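Local atomic coordinates of ferric enterobactin receptor PIRA (Pseudomonas aeruginosa, PDB entry 5FP2), a protein that probably takes up ferric siderophores such as enterobactin across the outer membrane as a TonB-dependent receptor. Residues T658-A666 and R677-K686. Numbering follows the deposited sequence.
Sequences TYGIWGVSA and RGGVSNLFDK
Where Phe684 meets Trp662, the phenyl ring points its edge at the five-membered ring of the indole in an offset edge-to-face pair, with planes at 74° and centroids 5.7 Å apart. CE2 of Phe684 also lies 3.7 Å from CB of Trp662. Beside this pair N of Leu683 donates to O of Trp662 (2.6 Å). The CD1 methyl of Leu683 lies 4.3 Å from CB of Val664. On that same face Val664 sets CG1 between its backbone N and carbonyl carbon (chi1 67°), a rotation that lays the methyl against CB of Val680, 3.9 Å away.

On the opposite face, at the Ser665 end, the contact is polar. Arg677 leaves its backbone extended, then bends at chi2 (139°), so that the carbonyl carbon of Ala666 lies over one face of its guanidinium, off centre toward the rim. Its NE makes a weak hydrogen bond to OG of Ser665, 3.3 Å long, and a second weak one to O of Lys50 in the plug. The Ser665 hydroxyl is also hydrogen-bonded to Tyr710 of strand 708-716, the neighbour of 674-681.

Paired backbone bonds at Val664–Val680 and Ala666–Gly678 join the strands as an antiparallel hairpin of the transmembrane barrel. Past Ser681, Asn682 ties the type I turn it opens to Lys686: OD1 of Asn682 accepts from N of Lys686 (3.0 Å) and ND2 donates to O of Lys686 (2.9 Å). Trp662, Val664, Val680, Leu683 and Phe684 thus make one face apolar, while the other carries the Ser665–Arg677 polar contact beside Ile661, consistent with a barrel wall between lipid and a polar interior.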
ATOM      1  N   THR A 658      -2.142 -28.083   3.924  1.00131.74           N
ATOM      2  CA  THR A 658      -2.504 -26.842   4.607  1.00128.78           C
ATOM      3  C   THR A 658      -2.083 -26.855   6.078  1.00127.27           C
ATOM      4  O   THR A 658      -1.947 -27.910   6.692  1.00128.47           O
ATOM      5  CB  THR A 658      -4.030 -26.579   4.553  1.00128.37           C
ATOM      6  OG1 THR A 658      -4.640 -26.995   5.783  1.00127.78           O
ATOM      7  CG2 THR A 658      -4.703 -27.314   3.369  1.00130.99           C
ATOM      8  N   TYR A 659      -1.935 -25.671   6.658  1.00124.81           N
ATOM      9  CA  TYR A 659      -1.487 -25.549   8.046  1.00123.37           C
ATOM     10  C   TYR A 659      -1.963 -24.243   8.666  1.00120.82           C
ATOM     11  O   TYR A 659      -2.606 -23.442   7.990  1.00120.29           O
ATOM     12  CB  TYR A 659       0.031 -25.703   8.125  1.00123.99           C
ATOM     13  CG  TYR A 659       0.822 -24.460   7.776  1.00122.80           C
ATOM     14  CD1 TYR A 659       1.216 -24.205   6.466  1.00123.99           C
ATOM     15  CD2 TYR A 659       1.268 -23.596   8.766  1.00120.88           C
ATOM     16  CE1 TYR A 659       1.993 -23.111   6.153  1.00123.33           C
ATOM     17  CE2 TYR A 659       2.039 -22.500   8.456  1.00120.18           C
ATOM     18  CZ  TYR A 659       2.386 -22.249   7.146  1.00121.42           C
ATOM     19  OH  TYR A 659       3.137 -21.120   6.814  1.00121.01           O
ATOM     20  N   GLY A 660      -1.750 -24.083   9.970  1.00119.53           N
ATOM     21  CA  GLY A 660      -2.443 -23.041  10.733  1.00117.50           C
ATOM     22  C   GLY A 660      -1.562 -22.240  11.686  1.00115.88           C
ATOM     23  O   GLY A 660      -0.542 -22.737  12.176  1.00116.35           O
ATOM     24  N   ILE A 661      -2.003 -21.032  12.029  1.00114.22           N
ATOM     25  CA  ILE A 661      -1.226 -20.177  12.920  1.00112.81           C
ATOM     26  C   ILE A 661      -2.120 -19.203  13.666  1.00111.38           C
ATOM     27  O   ILE A 661      -2.807 -18.394  13.049  1.00111.08           O
ATOM     28  CB  ILE A 661      -0.178 -19.415  12.105  1.00112.81           C
ATOM     29  CG1 ILE A 661       1.127 -20.206  12.091  1.00114.05           C
ATOM     30  CG2 ILE A 661       0.040 -18.019  12.655  1.00111.29           C
ATOM     31  CD1 ILE A 661       1.578 -20.523  10.694  1.00115.66           C
ATOM     32  N   TRP A 662      -2.129 -19.283  14.989  1.00110.77           N
ATOM     33  CA  TRP A 662      -3.151 -18.581  15.762  1.00109.90           C
ATOM     34  C   TRP A 662      -2.534 -17.629  16.739  1.00108.68           C
ATOM     35  O   TRP A 662      -1.664 -18.036  17.503  1.00108.69           O
ATOM     36  CB  TRP A 662      -3.944 -19.560  16.608  1.00110.65           C
ATOM     37  CG  TRP A 662      -5.176 -20.151  15.973  1.00111.86           C
ATOM     38  CD1 TRP A 662      -6.461 -19.757  16.174  1.00112.05           C
ATOM     39  CD2 TRP A 662      -5.231 -21.279  15.112  1.00113.40           C
ATOM     40  NE1 TRP A 662      -7.328 -20.564  15.477  1.00113.62           N
ATOM     41  CE2 TRP A 662      -6.593 -21.492  14.793  1.00114.42           C
ATOM     42  CE3 TRP A 662      -4.264 -22.105  14.543  1.00114.28           C
ATOM     43  CZ2 TRP A 662      -7.023 -22.560  14.008  1.00116.25           C
ATOM     44  CZ3 TRP A 662      -4.686 -23.111  13.675  1.00116.07           C
ATOM     45  CH2 TRP A 662      -6.060 -23.368  13.467  1.00117.02           C
ATOM     46  N   GLY A 663      -3.069 -16.411  16.827  1.00107.88           N
ATOM     47  CA  GLY A 663      -2.623 -15.457  17.836  1.00106.91           C
ATOM     48  C   GLY A 663      -3.760 -15.069  18.757  1.00106.74           C
ATOM     49  O   GLY A 663      -4.928 -15.143  18.381  1.00107.32           O
ATOM     50  N   VAL A 664      -3.410 -14.610  19.953  1.00106.20           N
ATOM     51  CA  VAL A 664      -4.359 -13.952  20.847  1.00106.16           C
ATOM     52  C   VAL A 664      -3.851 -12.566  21.219  1.00105.48           C
ATOM     53  O   VAL A 664      -2.645 -12.342  21.256  1.00105.06           O
ATOM     54  CB  VAL A 664      -4.586 -14.781  22.123  1.00106.60           C
ATOM     55  CG1 VAL A 664      -3.328 -14.839  22.973  1.00106.18           C
ATOM     56  CG2 VAL A 664      -5.745 -14.212  22.925  1.00107.02           C
ATOM     57  N   SER A 665      -4.780 -11.662  21.531  1.00105.70           N
ATOM     58  CA  SER A 665      -4.491 -10.235  21.627  1.00105.44           C
ATOM     59  C   SER A 665      -5.492  -9.497  22.526  1.00106.01           C
ATOM     60  O   SER A 665      -6.716  -9.682  22.433  1.00106.86           O
ATOM     61  CB  SER A 665      -4.530  -9.618  20.236  1.00105.61           C
ATOM     62  OG  SER A 665      -3.734  -8.451  20.185  1.00105.42           O
ATOM     63  N   ALA A 666      -4.956  -8.641  23.393  1.00105.82           N
ATOM     64  CA  ALA A 666      -5.783  -7.899  24.347  1.00106.60           C
ATOM     65  C   ALA A 666      -5.388  -6.446  24.370  1.00106.77           C
ATOM     66  O   ALA A 666      -4.234  -6.118  24.132  1.00106.18           O
ATOM     67  CB  ALA A 666      -5.655  -8.481  25.746  1.00106.67           C
ATOM     68  N   ARG A 677      -1.641  -2.567  24.992  1.00107.31           N
ATOM     69  CA  ARG A 677      -2.002  -3.729  24.214  1.00106.54           C
ATOM     70  C   ARG A 677      -0.921  -4.796  24.273  1.00105.72           C
ATOM     71  O   ARG A 677       0.270  -4.500  24.258  1.00105.81           O
ATOM     72  CB  ARG A 677      -2.259  -3.337  22.770  1.00106.87           C
ATOM     73  CG  ARG A 677      -2.788  -4.506  21.977  1.00106.35           C
ATOM     74  CD  ARG A 677      -3.892  -4.102  21.023  1.00107.14           C
ATOM     75  NE  ARG A 677      -4.577  -5.285  20.536  1.00106.87           N
ATOM     76  CZ  ARG A 677      -5.783  -5.652  20.934  1.00107.36           C
ATOM     77  NH1 ARG A 677      -6.475  -4.896  21.779  1.00108.20           N
ATOM     78  NH2 ARG A 677      -6.300  -6.784  20.460  1.00107.29           N
ATOM     79  N   GLY A 678      -1.359  -6.047  24.325  1.00105.23           N
ATOM     80  CA  GLY A 678      -0.457  -7.185  24.486  1.00104.78           C
ATOM     81  C   GLY A 678      -1.033  -8.460  23.879  1.00104.54           C
ATOM     82  O   GLY A 678      -2.244  -8.590  23.722  1.00104.72           O
ATOM     83  N   GLY A 679      -0.164  -9.400  23.527  1.00104.41           N
ATOM     84  CA  GLY A 679      -0.549 -10.470  22.637  1.00104.44           C
ATOM     85  C   GLY A 679       0.478 -11.569  22.510  1.00104.66           C
ATOM     86  O   GLY A 679       1.666 -11.363  22.709  1.00104.86           O
ATOM     87  N   VAL A 680      -0.016 -12.771  22.210  1.00104.93           N
ATOM     88  CA  VAL A 680       0.833 -13.885  21.789  1.00105.50           C
ATOM     89  C   VAL A 680       0.588 -14.223  20.340  1.00105.78           C
ATOM     90  O   VAL A 680      -0.554 -14.279  19.911  1.00105.73           O
ATOM     91  CB  VAL A 680       0.547 -15.167  22.546  1.00106.06           C
ATOM     92  CG1 VAL A 680       1.499 -16.228  22.030  1.00106.98           C
ATOM     93  CG2 VAL A 680       0.714 -14.978  24.041  1.00106.05           C
ATOM     94  N   SER A 681       1.669 -14.365  19.586  1.00106.30           N
ATOM     95  CA  SER A 681       1.578 -14.681  18.176  1.00106.82           C
ATOM     96  C   SER A 681       2.127 -16.079  17.978  1.00107.91           C
ATOM     97  O   SER A 681       3.126 -16.462  18.600  1.00108.47           O
ATOM     98  CB  SER A 681       2.383 -13.700  17.338  1.00107.02           C
ATOM     99  OG  SER A 681       3.752 -14.084  17.339  1.00107.94           O
ATOM    100  N   ASN A 682       1.491 -16.824  17.080  1.00108.49           N
ATOM    101  CA  ASN A 682       1.790 -18.223  16.955  1.00109.77           C
ATOM    102  C   ASN A 682       1.639 -18.880  18.330  1.00109.83           C
ATOM    103  O   ASN A 682       2.521 -19.587  18.828  1.00110.79           O
ATOM    104  CB  ASN A 682       3.171 -18.460  16.357  1.00110.95           C
ATOM    105  CG  ASN A 682       3.327 -19.876  15.784  1.00112.69           C
ATOM    106  OD1 ASN A 682       2.470 -20.762  15.966  1.00113.06           O
ATOM    107  ND2 ASN A 682       4.411 -20.083  15.051  1.00114.08           N
ATOM    108  N   LEU A 683       0.464 -18.665  18.910  1.00109.10           N
ATOM    109  CA  LEU A 683       0.038 -19.375  20.092  1.00109.47           C
ATOM    110  C   LEU A 683       0.628 -20.786  20.224  1.00111.09           C
ATOM    111  O   LEU A 683       1.300 -21.094  21.213  1.00111.56           O
ATOM    112  CB  LEU A 683      -1.489 -19.492  20.091  1.00109.45           C
ATOM    113  CG  LEU A 683      -2.159 -18.619  21.150  1.00108.58           C
ATOM    114  CD1 LEU A 683      -3.660 -18.905  21.184  1.00109.15           C
ATOM    115  CD2 LEU A 683      -1.527 -18.918  22.504  1.00108.81           C
ATOM    116  N   PHE A 684       0.345 -21.647  19.248  1.00112.20           N
ATOM    117  CA  PHE A 684       0.666 -23.064  19.369  1.00114.12           C
ATOM    118  C   PHE A 684       2.069 -23.433  18.854  1.00115.29           C
ATOM    119  O   PHE A 684       2.354 -24.614  18.690  1.00117.24           O
ATOM    120  CB  PHE A 684      -0.406 -23.874  18.647  1.00115.14           C
ATOM    121  CG  PHE A 684      -1.816 -23.569  19.111  1.00114.49           C
ATOM    122  CD1 PHE A 684      -2.250 -23.953  20.377  1.00114.93           C
ATOM    123  CD2 PHE A 684      -2.718 -22.905  18.287  1.00113.78           C
ATOM    124  CE1 PHE A 684      -3.518 -23.627  20.835  1.00114.64           C
ATOM    125  CE2 PHE A 684      -3.979 -22.554  18.752  1.00113.48           C
ATOM    126  CZ  PHE A 684      -4.380 -22.921  20.026  1.00113.95           C
ATOM    127  N   ASP A 685       2.957 -22.434  18.702  1.00114.43           N
ATOM    128  CA  ASP A 685       4.349 -22.612  18.227  1.00115.75           C
ATOM    129  C   ASP A 685       4.476 -23.598  17.064  1.00117.64           C
ATOM    130  O   ASP A 685       5.380 -24.432  17.046  1.00119.69           O
ATOM    131  CB  ASP A 685       5.294 -23.032  19.372  1.00116.81           C
ATOM    132  CG  ASP A 685       6.766 -22.617  19.118  1.00117.73           C
ATOM    133  OD1 ASP A 685       7.005 -21.550  18.514  1.00116.75           O
ATOM    134  OD2 ASP A 685       7.697 -23.337  19.549  1.00119.70           O
ATOM    135  N   LYS A 686       3.590 -23.490  16.083  1.00117.20           N
ATOM    136  CA  LYS A 686       3.704 -24.312  14.887  1.00119.06           C
ATOM    137  C   LYS A 686       4.949 -23.885  14.135  1.00119.88           C
ATOM    138  O   LYS A 686       5.147 -22.689  13.907  1.00118.53           O
ATOM    139  CB  LYS A 686       2.463 -24.145  14.008  1.00118.44           C
ATOM    140  CG  LYS A 686       2.500 -24.976  12.752  1.00120.48           C
ATOM    141  CD  LYS A 686       2.218 -26.430  13.083  1.00122.46           C
ATOM    142  CE  LYS A 686       2.950 -27.384  12.152  1.00125.21           C
ATOM    143  NZ  LYS A 686       2.070 -28.491  11.664  1.00127.00           N
TER